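Local coordinates for protein geobacter metallireducens SMUG1 (Geobacter metallireducens, PDB 5H9I) that belongs to the uracil DNA glycosylase superfamily, as a SMUG1-type protein with a parallel-sheet core, and holds xanthine in its pocket, at residues W65-E76 with K100-E111; P40-F48 with T81-T89. All blocks are in the same frame, centred on the assembly; numbering follows the deposited sequence.

Interaction 1. Residues W65-E76 with K100-E111; sequences WGMAQTGVPFGE and KRVDGFACRRSE. With XAN (xanthine), chain B; BME (beta-mercaptoethanol), chain F.
Gln69 and the 101-104 backbone hold each other through both ends of the side-chain amide. Its NE2 donates to Arg101 O at 2.9 Å, with an N-H...O angle of 163° and the acceptor close to the amide plane. Pro64 O is a second acceptor for NE2. OE1 takes weak bonds from Asp103 N (2.9 Å) and Gly104 N (3.0 Å). The chain bends at chi2 (-73°), and the amide ends against the 101-104 backbone. Close by, Gly104 CA lies against Gln69 O in a CA-H...O contact. At the far end of the contact Ser110 OG donates to Glu76 OE2 at 2.6 Å, on the anti side of the carboxylate, and Arg115 also reaches this hydroxyl.

Apolar packing adds to these bonds. Arg109 runs alongside Trp65, and its CG sits over the five-membered ring, 4.0 Å from the centroid. The Lys100 side chain crosses that of Trp65 at about a right angle, with CD 3.9 Å from Trp65 CH2. Thr70 puts CG2 over the face of the Phe105 ring.

Waters join the segments near Glu111. One links Trp65 N to Glu111 OE2. Another receives from Met67 N and from xanthine N3 and donates to the same OE2, so two waters grip this carboxylate oxygen.

The other oxygen, OE1, accepts from xanthine N9 at 2.9 Å. Phe74 lays its ring over the purine, and its backbone N donates to xanthine O2. With Asn139, Met60 and His213 also bonding the ligand, this is the xanthine pocket of a uracil DNA glycosylase superfamily fold.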
loop_
_atom_site.group_PDB
_atom_site.type_symbol
_atom_site.label_atom_id
_atom_site.label_comp_id
_atom_site.label_asym_id
_atom_site.label_seq_id
_atom_site.Cartn_x
_atom_site.Cartn_y
_atom_site.Cartn_z
ATOM N N TRP A 65 -1.256 -3.190 -11.755
ATOM C CA TRP A 65 -2.077 -2.272 -12.478
ATOM C C TRP A 65 -2.632 -1.120 -11.629
ATOM O O TRP A 65 -3.302 -0.250 -12.146
ATOM C CB TRP A 65 -3.281 -2.976 -13.201
ATOM C CG TRP A 65 -2.944 -4.309 -13.837
ATOM C CD1 TRP A 65 -3.537 -5.524 -13.586
ATOM C CD2 TRP A 65 -1.877 -4.562 -14.736
ATOM N NE1 TRP A 65 -2.890 -6.511 -14.283
ATOM C CE2 TRP A 65 -1.904 -5.932 -15.035
ATOM C CE3 TRP A 65 -0.986 -3.744 -15.372
ATOM C CZ2 TRP A 65 -1.016 -6.524 -15.897
ATOM C CZ3 TRP A 65 -0.048 -4.357 -16.243
ATOM C CH2 TRP A 65 -0.123 -5.735 -16.475
ATOM N N GLY A 66 -2.144 -1.118 -10.376
ATOM C CA GLY A 66 -2.619 -0.113 -9.419
ATOM C C GLY A 66 -1.480 0.769 -8.967
ATOM O O GLY A 66 -1.028 1.617 -9.725
ATOM N N MET A 67 -0.965 0.474 -7.775
ATOM C CA MET A 67 0.131 1.331 -7.221
ATOM C C MET A 67 1.393 1.293 -8.166
ATOM O O MET A 67 2.115 2.254 -8.242
ATOM C CB MET A 67 0.517 0.937 -5.800
ATOM C CG MET A 67 1.609 1.780 -5.320
ATOM S SD MET A 67 1.786 1.705 -3.532
ATOM C CE MET A 67 3.257 2.678 -3.228
ATOM N N ALA A 68 1.593 0.145 -8.857
ATOM C CA ALA A 68 2.813 0.081 -9.763
ATOM C C ALA A 68 2.646 1.042 -10.872
ATOM O O ALA A 68 3.665 1.304 -11.582
ATOM C CB ALA A 68 3.014 -1.316 -10.242
ATOM N N GLN A 69 1.448 1.530 -11.206
ATOM C CA GLN A 69 1.143 2.476 -12.241
ATOM C C GLN A 69 1.020 3.895 -11.739
ATOM O O GLN A 69 1.416 4.872 -12.412
ATOM C CB GLN A 69 -0.095 2.133 -13.057
ATOM C CG GLN A 69 -0.133 0.723 -13.597
ATOM C CD GLN A 69 0.838 0.477 -14.780
ATOM O OE1 GLN A 69 1.048 1.411 -15.545
ATOM N NE2 GLN A 69 1.397 -0.649 -14.858
ATOM N N THR A 70 0.387 4.080 -10.555
ATOM C CA THR A 70 -0.027 5.414 -10.142
ATOM C C THR A 70 0.770 5.914 -8.971
ATOM O O THR A 70 0.638 7.118 -8.602
ATOM C CB THR A 70 -1.545 5.350 -9.749
ATOM O OG1 THR A 70 -1.701 4.509 -8.627
ATOM C CG2 THR A 70 -2.438 5.047 -10.893
ATOM N N GLY A 71 1.468 5.075 -8.209
ATOM C CA GLY A 71 2.146 5.477 -6.969
ATOM C C GLY A 71 1.226 5.541 -5.756
ATOM O O GLY A 71 1.770 5.867 -4.690
ATOM N N VAL A 72 -0.034 5.189 -5.904
ATOM C CA VAL A 72 -0.968 5.265 -4.824
ATOM C C VAL A 72 -1.384 3.931 -4.358
ATOM O O VAL A 72 -1.658 3.080 -5.229
ATOM C CB VAL A 72 -2.160 6.056 -5.256
ATOM C CG1 VAL A 72 -3.255 6.070 -4.186
ATOM C CG2 VAL A 72 -1.776 7.495 -5.634
ATOM N N PRO A 73 -1.348 3.575 -3.064
ATOM C CA PRO A 73 -1.812 2.239 -2.613
ATOM C C PRO A 73 -3.215 1.907 -3.124
ATOM O O PRO A 73 -4.108 2.742 -3.165
ATOM C CB PRO A 73 -1.822 2.320 -1.065
ATOM C CG PRO A 73 -0.996 3.539 -0.778
ATOM C CD PRO A 73 -1.036 4.476 -1.946
ATOM N N PHE A 74 -3.321 0.641 -3.592
ATOM C CA PHE A 74 -4.600 0.174 -4.225
ATOM C C PHE A 74 -5.070 1.103 -5.312
ATOM O O PHE A 74 -6.223 1.248 -5.575
ATOM C CB PHE A 74 -5.686 0.001 -3.113
ATOM C CG PHE A 74 -5.398 -1.126 -2.138
ATOM C CD1 PHE A 74 -5.810 -2.449 -2.446
ATOM C CD2 PHE A 74 -4.719 -0.883 -0.972
ATOM C CE1 PHE A 74 -5.594 -3.419 -1.519
ATOM C CE2 PHE A 74 -4.502 -1.871 -0.061
ATOM C CZ PHE A 74 -4.945 -3.113 -0.353
ATOM N N GLY A 75 -4.107 1.751 -6.005
ATOM C CA GLY A 75 -4.379 2.918 -6.784
ATOM C C GLY A 75 -4.806 2.635 -8.208
ATOM O O GLY A 75 -4.085 2.932 -9.158
ATOM N N GLU A 76 -6.004 2.138 -8.332
ATOM C CA GLU A 76 -6.655 1.919 -9.631
ATOM C C GLU A 76 -6.637 3.288 -10.337
ATOM O O GLU A 76 -6.987 4.341 -9.756
ATOM C CB GLU A 76 -8.031 1.345 -9.455
ATOM C CG GLU A 76 -8.726 0.956 -10.820
ATOM C CD GLU A 76 -9.956 1.706 -11.120
ATOM O OE1 GLU A 76 -10.362 2.704 -10.427
ATOM O OE2 GLU A 76 -10.620 1.346 -12.157
ATOM N N LYS A 100 4.549 -6.474 -18.034
ATOM C CA LYS A 100 4.196 -5.647 -16.792
ATOM C C LYS A 100 4.650 -4.236 -17.020
ATOM O O LYS A 100 5.436 -3.688 -16.246
ATOM C CB LYS A 100 4.767 -6.287 -15.581
ATOM C CG LYS A 100 4.263 -7.664 -15.266
ATOM C CD LYS A 100 2.810 -7.675 -14.847
ATOM C CE LYS A 100 2.223 -9.039 -14.509
ATOM N NZ LYS A 100 2.842 -9.640 -13.336
ATOM N N ARG A 101 4.320 -3.653 -18.123
ATOM C CA ARG A 101 4.703 -2.336 -18.486
ATOM C C ARG A 101 4.034 -1.274 -17.553
ATOM O O ARG A 101 2.918 -1.484 -17.120
ATOM C CB ARG A 101 4.250 -2.054 -19.878
ATOM C CG ARG A 101 4.994 -2.933 -20.914
ATOM C CD ARG A 101 4.372 -2.674 -22.263
ATOM N NE ARG A 101 4.585 -1.295 -22.725
ATOM C CZ ARG A 101 3.627 -0.379 -22.967
ATOM N NH1 ARG A 101 2.339 -0.655 -22.775
ATOM N NH2 ARG A 101 3.971 0.817 -23.421
ATOM N N VAL A 102 4.775 -0.231 -17.336
ATOM C CA VAL A 102 4.337 0.904 -16.521
ATOM C C VAL A 102 3.958 2.037 -17.460
ATOM O O VAL A 102 4.830 2.803 -17.887
ATOM C CB VAL A 102 5.354 1.290 -15.482
ATOM C CG1 VAL A 102 4.941 2.516 -14.690
ATOM C CG2 VAL A 102 5.657 0.156 -14.556
ATOM N N ASP A 103 2.670 2.060 -17.835
ATOM C CA ASP A 103 2.120 3.128 -18.632
ATOM C C ASP A 103 1.603 4.344 -17.793
ATOM O O ASP A 103 1.181 5.365 -18.306
ATOM C CB ASP A 103 1.029 2.645 -19.540
ATOM C CG ASP A 103 1.528 1.632 -20.576
ATOM O OD1 ASP A 103 2.746 1.699 -20.865
ATOM O OD2 ASP A 103 0.776 0.740 -20.982
ATOM N N GLY A 104 1.664 4.194 -16.484
ATOM C CA GLY A 104 1.235 5.289 -15.605
ATOM C C GLY A 104 -0.245 5.572 -15.723
ATOM O O GLY A 104 -1.048 4.663 -15.798
ATOM N N PHE A 105 -0.560 6.850 -15.748
ATOM C CA PHE A 105 -1.941 7.284 -15.863
ATOM C C PHE A 105 -2.607 7.003 -17.217
ATOM O O PHE A 105 -3.797 7.147 -17.347
ATOM C CB PHE A 105 -2.067 8.687 -15.354
ATOM C CG PHE A 105 -1.882 8.773 -13.837
ATOM C CD1 PHE A 105 -0.652 8.928 -13.273
ATOM C CD2 PHE A 105 -2.961 8.628 -13.051
ATOM C CE1 PHE A 105 -0.475 8.964 -11.867
ATOM C CE2 PHE A 105 -2.812 8.620 -11.634
ATOM C CZ PHE A 105 -1.577 8.806 -11.093
ATOM N N ALA A 106 -1.784 6.526 -18.163
ATOM C CA ALA A 106 -2.316 6.035 -19.428
ATOM C C ALA A 106 -2.629 4.568 -19.371
ATOM O O ALA A 106 -3.155 4.052 -20.362
ATOM C CB ALA A 106 -1.320 6.327 -20.547
ATOM N N CYS A 107 -2.365 3.822 -18.274
ATOM C CA CYS A 107 -2.708 2.433 -18.179
ATOM C C CYS A 107 -4.212 2.301 -18.272
ATOM O O CYS A 107 -4.979 3.016 -17.623
ATOM C CB CYS A 107 -2.166 1.735 -16.904
ATOM S SG CYS A 107 -2.577 0.063 -16.565
ATOM N N ARG A 108 -4.570 1.375 -19.128
ATOM C CA ARG A 108 -5.944 1.036 -19.440
ATOM C C ARG A 108 -6.466 -0.234 -18.669
ATOM O O ARG A 108 -7.617 -0.545 -18.875
ATOM C CB ARG A 108 -6.031 0.806 -20.983
ATOM N N ARG A 109 -5.690 -1.004 -17.860
ATOM C CA ARG A 109 -6.164 -2.108 -17.002
ATOM C C ARG A 109 -6.728 -1.407 -15.736
ATOM O O ARG A 109 -6.121 -0.405 -15.286
ATOM C CB ARG A 109 -5.025 -2.958 -16.522
ATOM C CG ARG A 109 -4.291 -3.782 -17.557
ATOM C CD ARG A 109 -5.017 -5.101 -17.888
ATOM N NE ARG A 109 -4.145 -5.735 -18.873
ATOM C CZ ARG A 109 -4.160 -5.482 -20.187
ATOM N NH1 ARG A 109 -3.290 -6.105 -20.970
ATOM N NH2 ARG A 109 -5.048 -4.647 -20.737
ATOM N N SER A 110 -7.911 -1.841 -15.337
ATOM C CA SER A 110 -8.485 -1.529 -14.028
ATOM C C SER A 110 -8.191 -2.589 -12.993
ATOM O O SER A 110 -8.638 -3.774 -13.077
ATOM C CB SER A 110 -9.960 -1.282 -14.108
ATOM O OG SER A 110 -10.579 -1.146 -12.876
ATOM N N GLU A 111 -7.552 -2.255 -11.924
ATOM C CA GLU A 111 -7.342 -3.187 -10.867
ATOM C C GLU A 111 -8.602 -3.393 -10.035
ATOM O O GLU A 111 -9.109 -2.402 -9.474
ATOM C CB GLU A 111 -6.226 -2.697 -9.912
ATOM C CG GLU A 111 -5.943 -3.711 -8.823
ATOM C CD GLU A 111 -5.051 -3.127 -7.740
ATOM O OE1 GLU A 111 -5.503 -2.806 -6.641
ATOM O OE2 GLU A 111 -3.801 -3.022 -8.018
HETATM N N9 XAN B . -3.826 -4.416 -4.870
HETATM C C4 XAN B . -3.066 -3.805 -4.004
HETATM N N3 XAN B . -2.535 -2.589 -3.915
HETATM C C2 XAN B . -1.820 -2.288 -2.926
HETATM O O2 XAN B . -1.308 -1.198 -2.896
HETATM N N1 XAN B . -1.613 -3.116 -1.891
HETATM C C6 XAN B . -2.095 -4.320 -1.837
HETATM O O6 XAN B . -1.863 -5.114 -0.920
HETATM C C5 XAN B . -2.834 -4.746 -2.943
HETATM N N7 XAN B . -3.458 -5.876 -3.240
HETATM C C8 XAN B . -4.061 -5.674 -4.401
HETATM C C1 BME F . 1.480 8.937 -17.453
HETATM C C2 BME F . 2.894 9.048 -17.984
HETATM O O1 BME F . 1.529 8.968 -16.049
HETATM S S2 BME F . 3.840 10.232 -17.178
HETATM O O HOH W 1 -5.811 0.424 -12.641
HETATM O O HOH W 2 -3.031 -4.658 -10.106
HETATM O O HOH W 3 -2.043 -1.725 -6.414
#

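Interaction 2. Residues P40-F48 with T81-T89. With GOL (glycerol), chain D; IPA (isopropyl alcohol), chain G; BME (beta-mercaptoethanol), chain F.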
loop_
_atom_site.group_PDB
_atom_site.type_symbol
_atom_site.label_atom_id
_atom_site.label_comp_id
_atom_site.label_asym_id
_atom_site.label_seq_id
_atom_site.Cartn_x
_atom_site.Cartn_y
_atom_site.Cartn_z
ATOM N N PRO A 40 3.290 11.595 -8.153
ATOM C CA PRO A 40 1.910 11.273 -7.707
ATOM C C PRO A 40 1.893 10.642 -6.286
ATOM O O PRO A 40 0.953 10.891 -5.509
ATOM C CB PRO A 40 1.371 10.345 -8.755
ATOM C CG PRO A 40 2.589 9.943 -9.547
ATOM C CD PRO A 40 3.601 11.001 -9.470
ATOM N N HIS A 41 2.930 9.892 -5.950
ATOM C CA HIS A 41 2.981 9.321 -4.584
ATOM C C HIS A 41 3.066 10.429 -3.529
ATOM O O HIS A 41 2.322 10.399 -2.559
ATOM C CB HIS A 41 4.178 8.424 -4.490
ATOM C CG HIS A 41 4.319 7.766 -3.152
ATOM N ND1 HIS A 41 3.436 6.773 -2.708
ATOM C CD2 HIS A 41 5.143 7.998 -2.115
ATOM C CE1 HIS A 41 3.781 6.424 -1.484
ATOM N NE2 HIS A 41 4.804 7.152 -1.096
ATOM N N VAL A 42 3.975 11.384 -3.723
ATOM C CA VAL A 42 4.063 12.483 -2.774
ATOM C C VAL A 42 2.815 13.350 -2.767
ATOM O O VAL A 42 2.463 13.899 -1.724
ATOM C CB VAL A 42 5.391 13.260 -3.047
ATOM C CG1 VAL A 42 5.436 14.517 -2.204
ATOM C CG2 VAL A 42 6.597 12.367 -2.740
ATOM N N ALA A 43 2.159 13.549 -3.923
ATOM C CA ALA A 43 0.872 14.167 -3.926
ATOM C C ALA A 43 -0.131 13.494 -2.962
ATOM O O ALA A 43 -0.810 14.140 -2.200
ATOM C CB ALA A 43 0.288 14.278 -5.355
ATOM N N TYR A 44 -0.165 12.178 -3.062
ATOM C CA TYR A 44 -1.115 11.440 -2.212
ATOM C C TYR A 44 -0.689 11.593 -0.741
ATOM O O TYR A 44 -1.530 11.907 0.116
ATOM C CB TYR A 44 -1.038 9.947 -2.615
ATOM C CG TYR A 44 -1.742 8.990 -1.671
ATOM C CD1 TYR A 44 -3.120 9.018 -1.559
ATOM C CD2 TYR A 44 -1.000 8.103 -0.903
ATOM C CE1 TYR A 44 -3.811 8.149 -0.700
ATOM C CE2 TYR A 44 -1.703 7.243 -0.018
ATOM C CZ TYR A 44 -3.083 7.309 0.060
ATOM O OH TYR A 44 -3.735 6.500 0.978
ATOM N N LEU A 45 0.617 11.457 -0.401
ATOM C CA LEU A 45 1.061 11.623 0.957
ATOM C C LEU A 45 0.757 13.016 1.489
ATOM O O LEU A 45 0.279 13.181 2.612
ATOM C CB LEU A 45 2.535 11.395 1.126
ATOM C CG LEU A 45 3.042 10.026 0.674
ATOM C CD1 LEU A 45 4.606 10.051 0.881
ATOM C CD2 LEU A 45 2.405 8.867 1.347
ATOM N N SER A 46 0.967 14.032 0.661
ATOM C CA SER A 46 0.907 15.402 1.140
ATOM C C SER A 46 -0.516 15.897 1.196
ATOM O O SER A 46 -0.892 16.620 2.146
ATOM C CB SER A 46 1.643 16.279 0.181
ATOM O OG SER A 46 3.035 15.900 0.041
ATOM N N ARG A 47 -1.353 15.516 0.270
ATOM C CA ARG A 47 -2.733 15.975 0.214
ATOM C C ARG A 47 -3.641 15.268 1.198
ATOM O O ARG A 47 -4.634 15.847 1.668
ATOM C CB ARG A 47 -3.303 15.809 -1.205
ATOM C CG ARG A 47 -2.617 16.684 -2.225
ATOM C CD ARG A 47 -3.109 16.464 -3.638
ATOM N NE ARG A 47 -2.100 17.012 -4.545
ATOM C CZ ARG A 47 -2.241 17.065 -5.866
ATOM N NH1 ARG A 47 -3.334 16.703 -6.458
ATOM N NH2 ARG A 47 -1.174 17.468 -6.546
ATOM N N PHE A 48 -3.324 13.979 1.472
ATOM C CA PHE A 48 -4.249 13.107 2.233
ATOM C C PHE A 48 -3.612 12.510 3.439
ATOM O O PHE A 48 -4.391 11.971 4.257
ATOM C CB PHE A 48 -4.759 12.036 1.284
ATOM C CG PHE A 48 -5.459 12.666 0.075
ATOM C CD1 PHE A 48 -6.582 13.389 0.228
ATOM C CD2 PHE A 48 -5.019 12.437 -1.229
ATOM C CE1 PHE A 48 -7.237 14.007 -0.868
ATOM C CE2 PHE A 48 -5.600 13.046 -2.315
ATOM C CZ PHE A 48 -6.727 13.800 -2.139
ATOM N N THR A 81 -7.420 9.251 -10.433
ATOM C CA THR A 81 -7.608 10.453 -11.207
ATOM C C THR A 81 -8.927 11.149 -10.898
ATOM O O THR A 81 -8.950 12.386 -10.752
ATOM C CB THR A 81 -7.479 10.216 -12.762
ATOM O OG1 THR A 81 -8.553 9.432 -13.199
ATOM C CG2 THR A 81 -6.280 9.587 -13.069
ATOM N N GLU A 82 -10.017 10.397 -10.772
ATOM C CA GLU A 82 -11.372 10.962 -10.714
ATOM C C GLU A 82 -11.704 11.342 -9.273
ATOM O O GLU A 82 -12.354 12.375 -9.078
ATOM C CB GLU A 82 -12.426 9.961 -11.238
ATOM C CG GLU A 82 -12.230 9.720 -12.750
ATOM C CD GLU A 82 -13.083 8.551 -13.347
ATOM O OE1 GLU A 82 -13.886 7.897 -12.611
ATOM O OE2 GLU A 82 -12.916 8.258 -14.592
ATOM N N TRP A 83 -11.327 10.535 -8.290
ATOM C CA TRP A 83 -11.793 10.803 -6.921
ATOM C C TRP A 83 -10.708 11.571 -6.188
ATOM O O TRP A 83 -11.054 12.574 -5.524
ATOM C CB TRP A 83 -12.131 9.501 -6.213
ATOM C CG TRP A 83 -12.928 9.815 -4.946
ATOM C CD1 TRP A 83 -14.126 10.521 -4.893
ATOM C CD2 TRP A 83 -12.648 9.384 -3.643
ATOM N NE1 TRP A 83 -14.547 10.569 -3.570
ATOM C CE2 TRP A 83 -13.674 9.914 -2.791
ATOM C CE3 TRP A 83 -11.560 8.707 -3.044
ATOM C CZ2 TRP A 83 -13.680 9.655 -1.434
ATOM C CZ3 TRP A 83 -11.553 8.525 -1.715
ATOM C CH2 TRP A 83 -12.644 9.014 -0.925
ATOM N N LEU A 84 -9.472 11.139 -6.260
ATOM C CA LEU A 84 -8.414 11.768 -5.503
ATOM C C LEU A 84 -7.901 13.009 -6.220
ATOM O O LEU A 84 -7.236 13.862 -5.628
ATOM C CB LEU A 84 -7.276 10.789 -5.178
ATOM C CG LEU A 84 -7.613 9.604 -4.320
ATOM C CD1 LEU A 84 -6.437 8.654 -4.127
ATOM C CD2 LEU A 84 -8.197 10.083 -2.956
ATOM N N GLY A 85 -8.118 13.083 -7.520
ATOM C CA GLY A 85 -7.566 14.192 -8.287
ATOM C C GLY A 85 -6.141 14.210 -8.491
ATOM O O GLY A 85 -5.526 15.309 -8.636
ATOM N N ILE A 86 -5.527 13.053 -8.597
ATOM C CA ILE A 86 -4.110 12.916 -8.821
ATOM C C ILE A 86 -3.837 12.310 -10.189
ATOM O O ILE A 86 -4.409 11.317 -10.520
ATOM C CB ILE A 86 -3.496 12.046 -7.706
ATOM C CG1 ILE A 86 -3.519 12.821 -6.385
ATOM C CG2 ILE A 86 -2.037 11.685 -8.027
ATOM C CD1 ILE A 86 -3.040 11.974 -5.214
ATOM N N ASN A 87 -3.011 12.948 -10.998
ATOM C CA ASN A 87 -2.608 12.431 -12.302
ATOM C C ASN A 87 -1.354 13.149 -12.661
ATOM O O ASN A 87 -1.392 14.339 -12.876
ATOM C CB ASN A 87 -3.675 12.815 -13.346
ATOM C CG ASN A 87 -3.338 12.323 -14.751
ATOM O OD1 ASN A 87 -2.205 12.069 -15.034
ATOM N ND2 ASN A 87 -4.330 12.126 -15.558
ATOM N N GLY A 88 -0.253 12.423 -12.693
ATOM C CA GLY A 88 1.065 13.023 -12.800
ATOM C C GLY A 88 2.060 12.171 -13.570
ATOM O O GLY A 88 1.671 11.196 -14.185
ATOM N N THR A 89 3.281 12.577 -13.457
ATOM C CA THR A 89 4.471 11.968 -14.169
ATOM C C THR A 89 4.851 10.670 -13.562
ATOM O O THR A 89 5.148 10.578 -12.399
ATOM C CB THR A 89 5.658 12.909 -14.198
ATOM O OG1 THR A 89 5.219 14.078 -14.905
ATOM C CG2 THR A 89 6.901 12.300 -14.910
HETATM C C1 GOL D . -0.721 14.963 -9.313
HETATM O O1 GOL D . -1.960 15.337 -9.897
HETATM C C2 GOL D . 0.337 16.005 -9.721
HETATM O O2 GOL D . -0.120 17.308 -9.233
HETATM C C3 GOL D . 1.714 15.643 -9.125
HETATM O O3 GOL D . 2.157 14.320 -9.668
HETATM C C1 IPA G . -10.420 14.539 -11.421
HETATM C C2 IPA G . -10.292 15.726 -10.541
HETATM C C3 IPA G . -10.690 16.980 -11.352
HETATM O O2 IPA G . -10.978 15.451 -9.254
HETATM C C1 BME F . 1.480 8.937 -17.453
HETATM C C2 BME F . 2.894 9.048 -17.984
HETATM O O1 BME F . 1.529 8.968 -16.049
HETATM S S2 BME F . 3.840 10.232 -17.178
HETATM O O HOH W 4 -6.200 16.692 -5.543
HETATM O O HOH W 5 -3.392 17.391 -9.267
#
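Arg47 NH1 is gripped by two waters that tie it to the backbone of 84-85. One water, 3.0 Å from NH1, donates to Leu84 O. The other, 2.9 Å from NH1, donates to Gly85 O. The contact is helix-against-loop packing in the uracil DNA glycosylase fold: helix 38-48 lies against the end of helix 77-84 and the loop that leaves it. Gly85, with positive phi, is where the chain drops out of helical geometry.

Ala43 CB, one turn back, lies against one face of the guanidinium, offset toward its rim. NH2 donates to O2 of a glycerol, probably from the crystallisation liquor, at 2.9 Å. Glycerol O1 in turn accepts from Asn87 N. Water and glycerol thus bridge this side of the contact.

Away from the waters the contact is apolar, and Ile86 is its centre. Its CG1 stands beside the backbone N (chi1 -70°), and CD1 at the end of that branch rests against the helix. CD1 touches the backbone at Tyr44 N and packs on Tyr44 CB, Ala43 CB and the edge of the Phe48 ring. The other branch, CG2, meets Pro40 CB at 3.7 Å. Tyr44 bonds through OH to Val137 O, which fixes the helix to strand 135-139.

Phe48 is held between two aliphatic groups. Arg47 CB lies on one face of its ring. Leu84 CD2 lies on the opposite face, 4.2 Å from the centroid and 21° off the normal, while Leu84 O meets the ring edge in plane, 3.5 Å from Phe48 CZ.

Overall arrangement
From the N terminus, helix 38-48 comes first and gives one side of interaction 2. The chain then forms strand 55-59 and passes through 65-76, the first half of interaction 1. Helix 77-84 and the loop to 89 turn back to helix 38-48 and close interaction 2. The chain goes on to 100-111, which returns to 65-76 and closes interaction 1 just before helix 112-125. The two closures therefore cross. They also touch: His41 ND1 is probably hydrogen-bonded to Gly71 O, and Phe105 packs on the backbone of Ile86 and Gly88. Together they tie helix 38-48 and helix 77-84 to the xanthine pocket.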